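Local coordinates for protein SusD homolog (Bacteroides thetaiotaomicron, PDB 3SGH) that probably binds glycans at the outer membrane as a SusD-like lipoprotein that works with a transporter in carbohydrate uptake, at residues Asp150-Ile155 with Thr190-Met195; Thr296-Tyr301 with Tyr374-Ile379; Gln120-Tyr125 with Leu457-Ser462. One frame throughout, in Å; residues are numbered along the deposited sequence. Where two conformers were deposited one is given.

Contact 1: Asp150-Ile155 with Thr190-Met195; sequences DLDNAI and TLKLRM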
loop_
_atom_site.group_PDB
_atom_site.type_symbol
_atom_site.label_atom_id
_atom_site.label_comp_id
_atom_site.label_asym_id
_atom_site.label_seq_id
_atom_site.Cartn_x
_atom_site.Cartn_y
_atom_site.Cartn_z
ATOM N N ASP A 150 -6.695 19.493 -2.358
ATOM C CA ASP A 150 -5.334 19.898 -2.655
ATOM C C ASP A 150 -4.855 19.147 -3.902
ATOM O O ASP A 150 -4.155 19.692 -4.762
ATOM C CB ASP A 150 -4.438 19.623 -1.460
ATOM C CG ASP A 150 -4.630 20.654 -0.328
ATOM O OD1 ASP A 150 -5.161 21.756 -0.584
ATOM O OD2 ASP A 150 -4.211 20.363 0.804
ATOM N N LEU A 151 -5.276 17.897 -4.007
ATOM C CA LEU A 151 -4.874 17.071 -5.139
ATOM C C LEU A 151 -5.499 17.675 -6.401
ATOM O O LEU A 151 -4.850 17.753 -7.433
ATOM C CB LEU A 151 -5.313 15.619 -4.907
ATOM C CG LEU A 151 -4.936 14.642 -6.030
ATOM C CD1 LEU A 151 -3.463 14.640 -6.325
ATOM C CD2 LEU A 151 -5.428 13.211 -5.648
ATOM N N ASP A 152 -6.748 18.158 -6.329
ATOM C CA ASP A 152 -7.353 18.786 -7.514
ATOM C C ASP A 152 -6.605 20.033 -7.972
ATOM O O ASP A 152 -6.492 20.331 -9.180
ATOM C CB ASP A 152 -8.832 19.125 -7.242
ATOM C CG ASP A 152 -9.749 17.902 -7.330
ATOM O OD1 ASP A 152 -9.360 16.901 -7.989
ATOM O OD2 ASP A 152 -10.888 17.940 -6.754
ATOM N N ASN A 153 -6.113 20.789 -7.000
ATOM C CA ASN A 153 -5.329 21.982 -7.282
ATOM C C ASN A 153 -4.038 21.592 -8.000
ATOM O O ASN A 153 -3.686 22.210 -8.976
ATOM C CB ASN A 153 -4.974 22.701 -5.998
ATOM C CG ASN A 153 -4.346 24.075 -6.263
ATOM O OD1 ASN A 153 -5.064 24.993 -6.704
ATOM N ND2 ASN A 153 -3.010 24.217 -6.031
ATOM N N ALA A 154 -3.363 20.542 -7.521
ATOM C CA ALA A 154 -2.148 20.040 -8.164
ATOM C C ALA A 154 -2.420 19.571 -9.591
ATOM O O ALA A 154 -1.649 19.906 -10.524
ATOM C CB ALA A 154 -1.554 18.940 -7.343
ATOM N N ILE A 155 -3.529 18.853 -9.769
ATOM C CA ILE A 155 -3.963 18.376 -11.076
ATOM C C ILE A 155 -4.178 19.533 -12.050
ATOM O O ILE A 155 -3.748 19.439 -13.202
ATOM C CB ILE A 155 -5.235 17.447 -10.988
ATOM C CG1 ILE A 155 -4.832 16.112 -10.351
ATOM C CG2 ILE A 155 -5.875 17.281 -12.346
ATOM C CD1 ILE A 155 -6.009 15.212 -9.884
ATOM N N THR A 190 -4.619 8.780 -10.967
ATOM C CA THR A 190 -4.719 7.397 -10.527
ATOM C C THR A 190 -4.759 7.376 -8.988
ATOM O O THR A 190 -5.490 6.595 -8.377
ATOM C CB THR A 190 -3.555 6.529 -11.049
ATOM O OG1 THR A 190 -3.485 6.596 -12.482
ATOM C CG2 THR A 190 -3.716 5.074 -10.640
ATOM N N LEU A 191 -3.996 8.256 -8.373
ATOM C CA LEU A 191 -4.056 8.421 -6.903
ATOM C C LEU A 191 -5.412 8.900 -6.464
ATOM O O LEU A 191 -5.999 8.377 -5.481
ATOM C CB LEU A 191 -3.041 9.459 -6.439
ATOM C CG LEU A 191 -2.975 9.756 -4.934
ATOM C CD1 LEU A 191 -2.686 8.500 -4.082
ATOM C CD2 LEU A 191 -1.947 10.879 -4.649
ATOM N N LYS A 192 -5.940 9.853 -7.212
ATOM C CA LYS A 192 -7.292 10.356 -6.963
ATOM C C LYS A 192 -8.278 9.191 -7.027
ATOM O O LYS A 192 -9.121 9.039 -6.163
ATOM C CB LYS A 192 -7.672 11.451 -7.939
ATOM C CG LYS A 192 -9.065 12.052 -7.709
ATOM C CD LYS A 192 -9.224 13.293 -8.628
ATOM C CE LYS A 192 -10.601 13.900 -8.527
ATOM N NZ LYS A 192 -10.752 15.171 -9.297
ATOM N N LEU A 193 -8.132 8.328 -8.025
ATOM C CA LEU A 193 -9.019 7.154 -8.143
ATOM C C LEU A 193 -8.817 6.131 -7.008
ATOM O O LEU A 193 -9.818 5.608 -6.462
ATOM C CB LEU A 193 -8.849 6.495 -9.505
ATOM C CG LEU A 193 -9.718 5.300 -9.819
ATOM C CD1 LEU A 193 -11.194 5.693 -9.697
ATOM C CD2 LEU A 193 -9.403 4.795 -11.242
ATOM N N ARG A 194 -7.567 5.886 -6.625
ATOM C CA ARG A 194 -7.261 5.012 -5.445
ATOM C C ARG A 194 -7.964 5.511 -4.191
ATOM O O ARG A 194 -8.652 4.747 -3.463
ATOM C CB ARG A 194 -5.775 4.958 -5.165
ATOM C CG ARG A 194 -5.435 4.128 -3.926
ATOM C CD ARG A 194 -3.980 4.353 -3.490
ATOM N NE ARG A 194 -3.021 3.727 -4.384
ATOM C CZ ARG A 194 -1.686 3.800 -4.212
ATOM N NH1 ARG A 194 -1.166 4.502 -3.201
ATOM N NH2 ARG A 194 -0.877 3.224 -5.059
HETATM N N MSE A 195 -7.826 6.818 -3.943
HETATM C CA MSE A 195 -8.455 7.457 -2.791
HETATM C C MSE A 195 -9.982 7.357 -2.819
HETATM O O MSE A 195 -10.630 7.029 -1.782
HETATM C CB MSE A 195 -7.956 8.920 -2.669
HETATM C CG MSE A 195 -6.468 8.951 -2.451
HETATM SE SE MSE A 195 -5.815 10.796 -2.485
HETATM C CE MSE A 195 -7.047 11.545 -1.232
#
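Leu151 and Lys192 bring together two antiparallel helices of the alpha-alpha superhelix on which SusD-like proteins are built, helix 140-162 and helix 181-198. The segment axes run at 161° to each other and approach to 11.0 Å, a separation bridged by long side chains rather than by backbone contact. Leu151 does most of the apolar work. Its CG stands anti to the backbone N (chi1 -180°), and the CD2 methyl beyond it reaches the opposing helix, 3.7 Å from the CA of Lys192 and equally near its CB. The same methyl lies 4.0 Å from the SE atom of Met195, a selenomethionine, and also meets the CG of Leu191, so one methyl packs against three residues spread over two adjacent turns of the partner helix. Leu107 of helix 100-120 touches both Leu151 and Leu191, closing this apolar layer from a third helix.

Lys192 is fully extended and serves two kinds of neighbour along its length. Near its base it packs against Leu151; farther out, the CD methylene is crossed at about a right angle by Ile155, whose CD1 sits 3.9 Å away. Its ammonium end then crosses Asp152, also at about a right angle, and forms a salt bridge. Glu213, in helix 204-217, provides a second carboxylate for the same ammonium, which would be expected to favour its charged form in a largely buried setting. Across the two segments, Lys192 NZ donates to Asp152 OD1 over 2.6 Å, arriving on the syn side but 22° out of the carboxylate plane.

Contact 2: Thr296-Tyr301 with Tyr374-Ile379; sequences TVYANY and YVDNLI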
loop_
_atom_site.group_PDB
_atom_site.type_symbol
_atom_site.label_atom_id
_atom_site.label_comp_id
_atom_site.label_asym_id
_atom_site.label_seq_id
_atom_site.Cartn_x
_atom_site.Cartn_y
_atom_site.Cartn_z
ATOM N N THR A 296 17.200 -16.386 11.693
ATOM C CA THR A 296 18.014 -17.462 11.151
ATOM C C THR A 296 17.174 -18.673 10.730
ATOM O O THR A 296 17.522 -19.362 9.763
ATOM C CB THR A 296 19.091 -17.902 12.148
ATOM O OG1 THR A 296 18.442 -18.411 13.330
ATOM C CG2 THR A 296 19.995 -16.710 12.501
ATOM N N VAL A 297 16.063 -18.885 11.413
ATOM C CA VAL A 297 15.135 -19.994 11.116
ATOM C C VAL A 297 14.562 -19.879 9.692
ATOM O O VAL A 297 14.442 -20.884 8.992
ATOM C CB VAL A 297 14.008 -20.048 12.194
ATOM C CG1 VAL A 297 12.861 -20.937 11.791
ATOM C CG2 VAL A 297 14.645 -20.498 13.555
ATOM N N TYR A 298 14.262 -18.639 9.287
ATOM C CA TYR A 298 13.609 -18.355 8.029
ATOM C C TYR A 298 14.558 -17.857 6.939
ATOM O O TYR A 298 14.141 -17.453 5.852
ATOM C CB TYR A 298 12.450 -17.400 8.277
ATOM C CG TYR A 298 11.287 -18.073 9.020
ATOM C CD1 TYR A 298 10.623 -19.187 8.460
ATOM C CD2 TYR A 298 10.855 -17.610 10.242
ATOM C CE1 TYR A 298 9.556 -19.806 9.135
ATOM C CE2 TYR A 298 9.775 -18.232 10.933
ATOM C CZ TYR A 298 9.132 -19.327 10.348
ATOM O OH TYR A 298 8.032 -19.904 11.011
ATOM N N ALA A 299 15.855 -17.934 7.196
ATOM C CA ALA A 299 16.840 -17.354 6.289
ATOM C C ALA A 299 16.742 -17.917 4.866
ATOM O O ALA A 299 16.966 -17.194 3.901
ATOM C CB ALA A 299 18.300 -17.521 6.867
ATOM N N ASN A 300 16.429 -19.202 4.730
ATOM C CA ASN A 300 16.399 -19.865 3.426
ATOM C C ASN A 300 15.004 -20.141 2.838
ATOM O O ASN A 300 14.885 -20.894 1.871
ATOM C CB ASN A 300 17.216 -21.160 3.505
ATOM C CG ASN A 300 18.612 -20.916 4.001
ATOM O OD1 ASN A 300 19.264 -19.984 3.558
ATOM N ND2 ASN A 300 19.073 -21.734 4.935
ATOM N N TYR A 301 13.974 -19.512 3.401
ATOM C CA TYR A 301 12.688 -19.476 2.785
ATOM C C TYR A 301 12.715 -18.491 1.596
ATOM O O TYR A 301 13.694 -17.771 1.419
ATOM C CB TYR A 301 11.601 -19.103 3.818
ATOM C CG TYR A 301 11.212 -20.231 4.777
ATOM C CD1 TYR A 301 12.187 -20.906 5.550
ATOM C CD2 TYR A 301 9.848 -20.576 4.987
ATOM C CE1 TYR A 301 11.847 -21.919 6.444
ATOM C CE2 TYR A 301 9.511 -21.564 5.904
ATOM C CZ TYR A 301 10.513 -22.234 6.617
ATOM O OH TYR A 301 10.206 -23.210 7.509
ATOM N N TYR A 374 -1.371 -23.461 2.685
ATOM C CA TYR A 374 -0.001 -23.253 3.070
ATOM C C TYR A 374 0.452 -24.377 3.973
ATOM O O TYR A 374 -0.255 -24.709 4.915
ATOM C CB TYR A 374 0.099 -21.954 3.862
ATOM C CG TYR A 374 1.478 -21.738 4.420
ATOM C CD1 TYR A 374 2.551 -21.466 3.582
ATOM C CD2 TYR A 374 1.705 -21.771 5.785
ATOM C CE1 TYR A 374 3.819 -21.286 4.093
ATOM C CE2 TYR A 374 2.978 -21.569 6.309
ATOM C CZ TYR A 374 4.030 -21.321 5.448
ATOM O OH TYR A 374 5.290 -21.132 5.949
ATOM N N VAL A 375 1.624 -24.933 3.688
ATOM C CA VAL A 375 2.278 -25.882 4.593
ATOM C C VAL A 375 3.667 -25.358 4.883
ATOM O O VAL A 375 4.341 -24.786 4.003
ATOM C CB VAL A 375 2.340 -27.319 4.035
ATOM C CG1 VAL A 375 0.922 -27.965 4.027
ATOM C CG2 VAL A 375 2.958 -27.345 2.658
ATOM N N ASP A 376 4.090 -25.542 6.128
ATOM C CA ASP A 376 5.423 -25.203 6.549
ATOM C C ASP A 376 6.145 -26.458 7.003
ATOM O O ASP A 376 6.097 -26.835 8.185
ATOM C CB ASP A 376 5.397 -24.161 7.632
ATOM C CG ASP A 376 6.807 -23.651 7.985
ATOM O OD1 ASP A 376 7.824 -24.211 7.444
ATOM O OD2 ASP A 376 6.914 -22.704 8.818
ATOM N N ASN A 377 6.773 -27.126 6.033
ATOM C CA ASN A 377 7.472 -28.377 6.244
ATOM C C ASN A 377 8.982 -28.226 6.145
ATOM O O ASN A 377 9.700 -29.203 6.317
ATOM C CB ASN A 377 7.046 -29.389 5.161
ATOM C CG ASN A 377 5.642 -29.843 5.342
ATOM O OD1 ASN A 377 5.133 -29.945 6.490
ATOM N ND2 ASN A 377 4.955 -30.043 4.226
ATOM N N LEU A 378 9.472 -27.023 5.856
ATOM C CA LEU A 378 10.905 -26.860 5.578
ATOM C C LEU A 378 11.747 -27.060 6.832
ATOM O O LEU A 378 12.867 -27.604 6.759
ATOM C CB LEU A 378 11.178 -25.472 4.953
ATOM C CG LEU A 378 10.470 -25.147 3.635
ATOM C CD1 LEU A 378 11.013 -23.804 3.138
ATOM C CD2 LEU A 378 10.640 -26.272 2.590
ATOM N N ILE A 379 11.223 -26.592 7.957
ATOM C CA ILE A 379 11.862 -26.718 9.271
ATOM C C ILE A 379 10.928 -27.614 10.096
ATOM O O ILE A 379 9.714 -27.456 10.060
ATOM C CB ILE A 379 12.016 -25.339 9.968
ATOM C CG1 ILE A 379 12.935 -24.374 9.185
ATOM C CG2 ILE A 379 12.516 -25.493 11.424
ATOM C CD1 ILE A 379 14.422 -24.633 9.333
HETATM O O HOH W 1 6.216 -19.929 8.731
#
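The Tyr301 ring is packed on both faces and along its edge. Leu378 CD1 lies over the centre of one face in a CH-pi contact, 3.6 Å from the centroid and only 2° off the ring normal. Tyr298, from the same loop, brings its CD1 over the centre of the opposite face, 3.4 Å above the plane. At the edge are Ile379 CG1 and the carboxylate of Asp376, while Tyr298 carries Val297 CG1 over one face of its own ring.

Polar contacts gather at the phenol ends. Tyr301 OH donates to Asp376 OD1 at 2.6 Å, using the syn lone pair of that oxygen, with the carboxylate turned 85° from the ring plane. Asp376 CG is anti to the backbone N (chi1 -173°), which places CG on the side of the Tyr301 hydroxyl. Water 1 donates to Asp376 OD2 and to Tyr298 OH, each at 2.9 Å, bridging these two oxygens, which are themselves 3.7 Å apart. His382 and Asn385 also bond to OD2, and Glu291 bonds to the Tyr298 hydroxyl, so the buried carboxylate has several partners. Ile379 CG1 lies 3.4 Å from Tyr301 OH and extends the apolar contact to Val297.

Two consecutive type I turns, Thr296 to Ala299 and Tyr298 to Tyr301, set the tyrosines on one segment. Both segments belong to loops: 296-301 follows helix 267-270 and precedes strand 314-317. The other segment, 374-379, lies between helix 360-364 and helix 403-417. Tyr374 ties this loop pairing to the helical body by packing on Ala253 and Ser257 of helix 253-261.

Contact 3: Gln120-Tyr125 with Leu457-Ser462; sequences QGPIPY and LRFTRS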
loop_
_atom_site.group_PDB
_atom_site.type_symbol
_atom_site.label_atom_id
_atom_site.label_comp_id
_atom_site.label_asym_id
_atom_site.label_seq_id
_atom_site.Cartn_x
_atom_site.Cartn_y
_atom_site.Cartn_z
ATOM N N GLN A 120 -3.700 5.519 10.723
ATOM C CA GLN A 120 -4.140 5.896 12.058
ATOM C C GLN A 120 -5.479 6.608 12.124
ATOM O O GLN A 120 -6.079 6.678 13.182
ATOM C CB GLN A 120 -3.088 6.772 12.763
ATOM C CG GLN A 120 -2.902 8.137 12.219
ATOM C CD GLN A 120 -2.017 8.959 13.130
ATOM O OE1 GLN A 120 -0.890 8.581 13.388
ATOM N NE2 GLN A 120 -2.553 10.043 13.679
ATOM N N GLY A 121 -5.955 7.115 10.999
ATOM C CA GLY A 121 -7.219 7.841 10.969
ATOM C C GLY A 121 -7.013 9.342 11.055
ATOM O O GLY A 121 -6.295 9.912 10.216
ATOM N N PRO A 122 -7.614 10.002 12.076
ATOM C CA PRO A 122 -7.399 11.450 12.163
ATOM C C PRO A 122 -5.909 11.831 12.161
ATOM O O PRO A 122 -5.097 11.177 12.797
ATOM C CB PRO A 122 -8.023 11.817 13.516
ATOM C CG PRO A 122 -9.049 10.829 13.754
ATOM C CD PRO A 122 -8.500 9.526 13.156
ATOM N N ILE A 123 -5.591 12.913 11.466
ATOM C CA ILE A 123 -4.273 13.521 11.524
ATOM C C ILE A 123 -4.456 15.024 11.459
ATOM O O ILE A 123 -5.430 15.498 10.910
ATOM C CB ILE A 123 -3.407 13.086 10.320
ATOM C CG1 ILE A 123 -4.078 13.444 8.986
ATOM C CG2 ILE A 123 -2.991 11.565 10.388
ATOM C CD1 ILE A 123 -3.182 13.259 7.741
ATOM N N PRO A 124 -3.463 15.795 11.913
ATOM C CA PRO A 124 -3.472 17.220 11.581
ATOM C C PRO A 124 -3.183 17.420 10.097
ATOM O O PRO A 124 -2.316 16.721 9.526
ATOM C CB PRO A 124 -2.329 17.806 12.438
ATOM C CG PRO A 124 -1.833 16.716 13.296
ATOM C CD PRO A 124 -2.294 15.404 12.708
ATOM N N TYR A 125 -3.887 18.350 9.472
ATOM C CA TYR A 125 -3.703 18.606 8.055
ATOM C C TYR A 125 -4.132 20.048 7.735
ATOM O O TYR A 125 -3.257 20.911 7.572
ATOM C CB TYR A 125 -4.399 17.519 7.201
ATOM C CG TYR A 125 -4.122 17.631 5.712
ATOM C CD1 TYR A 125 -3.045 16.978 5.135
ATOM C CD2 TYR A 125 -4.925 18.428 4.899
ATOM C CE1 TYR A 125 -2.761 17.093 3.774
ATOM C CE2 TYR A 125 -4.631 18.556 3.510
ATOM C CZ TYR A 125 -3.537 17.882 2.982
ATOM O OH TYR A 125 -3.223 18.002 1.658
ATOM N N LEU A 457 -3.229 1.697 13.166
ATOM C CA LEU A 457 -2.182 2.067 14.108
ATOM C C LEU A 457 -2.749 3.136 15.053
ATOM O O LEU A 457 -3.697 3.824 14.708
ATOM C CB LEU A 457 -0.952 2.590 13.356
ATOM C CG LEU A 457 0.032 1.522 12.865
ATOM C CD1 LEU A 457 -0.632 0.404 12.075
ATOM C CD2 LEU A 457 1.148 2.199 12.049
ATOM N N ARG A 458 -2.141 3.275 16.228
ATOM C CA ARG A 458 -2.568 4.210 17.234
ATOM C C ARG A 458 -1.830 5.535 17.077
ATOM O O ARG A 458 -0.789 5.608 16.400
ATOM C CB ARG A 458 -2.303 3.634 18.633
ATOM C CG ARG A 458 -3.186 2.450 18.980
ATOM C CD ARG A 458 -2.872 1.861 20.364
ATOM N NE ARG A 458 -1.572 1.161 20.309
ATOM C CZ ARG A 458 -0.416 1.649 20.747
ATOM N NH1 ARG A 458 -0.351 2.848 21.319
ATOM N NH2 ARG A 458 0.702 0.951 20.605
ATOM N N PHE A 459 -2.386 6.557 17.726
ATOM C CA PHE A 459 -1.760 7.871 17.854
ATOM C C PHE A 459 -0.420 7.695 18.623
ATOM O O PHE A 459 -0.254 6.759 19.431
ATOM C CB PHE A 459 -2.714 8.836 18.576
ATOM C CG PHE A 459 -4.048 9.059 17.865
ATOM C CD1 PHE A 459 -4.115 9.150 16.496
ATOM C CD2 PHE A 459 -5.196 9.236 18.608
ATOM C CE1 PHE A 459 -5.329 9.428 15.855
ATOM C CE2 PHE A 459 -6.407 9.512 17.998
ATOM C CZ PHE A 459 -6.484 9.599 16.640
ATOM N N THR A 460 0.535 8.580 18.365
ATOM C CA THR A 460 1.878 8.411 18.901
ATOM C C THR A 460 2.110 8.991 20.289
ATOM O O THR A 460 1.426 9.936 20.721
ATOM C CB THR A 460 2.909 9.078 17.986
ATOM O OG1 THR A 460 2.711 10.500 18.047
ATOM C CG2 THR A 460 2.787 8.531 16.524
ATOM N N ARG A 461 3.114 8.447 20.976
ATOM C CA ARG A 461 3.469 8.946 22.293
ATOM C C ARG A 461 3.895 10.394 22.188
ATOM O O ARG A 461 3.577 11.193 23.087
ATOM C CB ARG A 461 4.556 8.107 23.003
ATOM C CG ARG A 461 4.943 8.749 24.399
ATOM C CD ARG A 461 5.749 7.871 25.371
ATOM N NE ARG A 461 4.880 6.825 25.902
ATOM C CZ ARG A 461 4.523 6.651 27.170
ATOM N NH1 ARG A 461 4.971 7.428 28.182
ATOM N NH2 ARG A 461 3.698 5.645 27.428
ATOM N N SER A 462 4.612 10.759 21.117
ATOM C CA SER A 462 5.104 12.152 21.013
ATOM C C SER A 462 3.933 13.142 20.919
ATOM O O SER A 462 4.009 14.280 21.404
ATOM C CB SER A 462 6.113 12.304 19.856
ATOM O OG SER A 462 5.429 12.287 18.606
HETATM O O HOH W 2 0.339 6.201 13.890
HETATM O O HOH W 3 -0.620 10.625 16.272
#
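Gln120 and Phe459 meet where the C-terminal end of helix 100-120, part of the alpha-alpha superhelix, passes the loop leading into helix 461-466. Gly121, with positive phi, turns the chain out of the first helix; Thr460 is the N-cap of the second, its OG1 accepting from the backbone N of Glu463.

The apolar contact is made by the Phe459 ring, which presents its CZ to the Pro122 ring, whose CD lies 4.0 Å away, the two side chains crossing at about a right angle. Polar groups also border the phenyl ring. The Gln120 amide comes to its edge, with NE2 3.3 Å from Phe459 CD1 and the two planes 57° apart. Arg456 adds a cation-pi contact, and Tyr137 an edge-to-face aromatic one.

A weaker interaction joins the segments where the two backbones come closest: Gln120 CA approaches Leu457 O at 3.4 Å as a CA-H...O contact. That buried carbonyl oxygen has no hydrogen-bond partner in the model, so the CA-H contact is a weak substitute at most.

Water carries the conventional hydrogen bonding across the interface. Water 2 donates to both Gln120 OE1 and Arg458 O, while water 3 accepts from Gln120 NE2, at a long 3.3 Å, and from Thr460 N. Thus both ends of one amide are linked through solvent to the opposite backbone. The amide is also fixed from its own segment. Gln120 CG sits between the backbone N and the carbonyl carbon (chi1 69°), and farther along the side chain NE2 donates to Pro122 O at 2.9 Å, with an N-H...O angle of 168°.

Overall arrangement
Contacts 1 and 3 are buried and share part of the helical body: contact 3 lies at the end of helix 100-120, whose Leu107 packs on both segments of contact 1, and the two join directly through Asp150 and Tyr125. Contact 2 is only partly buried, on the opposite side of the chain's centre from contact 1, with centres about 42 Å apart. Along the chain, contacts 1 and 2 follow one another inside the long loop closed by contact 3. Their chemistry differs accordingly: helix against helix uses aliphatic packing and an ion pair, loop against loop combines packed tyrosines with a carboxylate network, and the helix-end junction adds water bridges to ring packing.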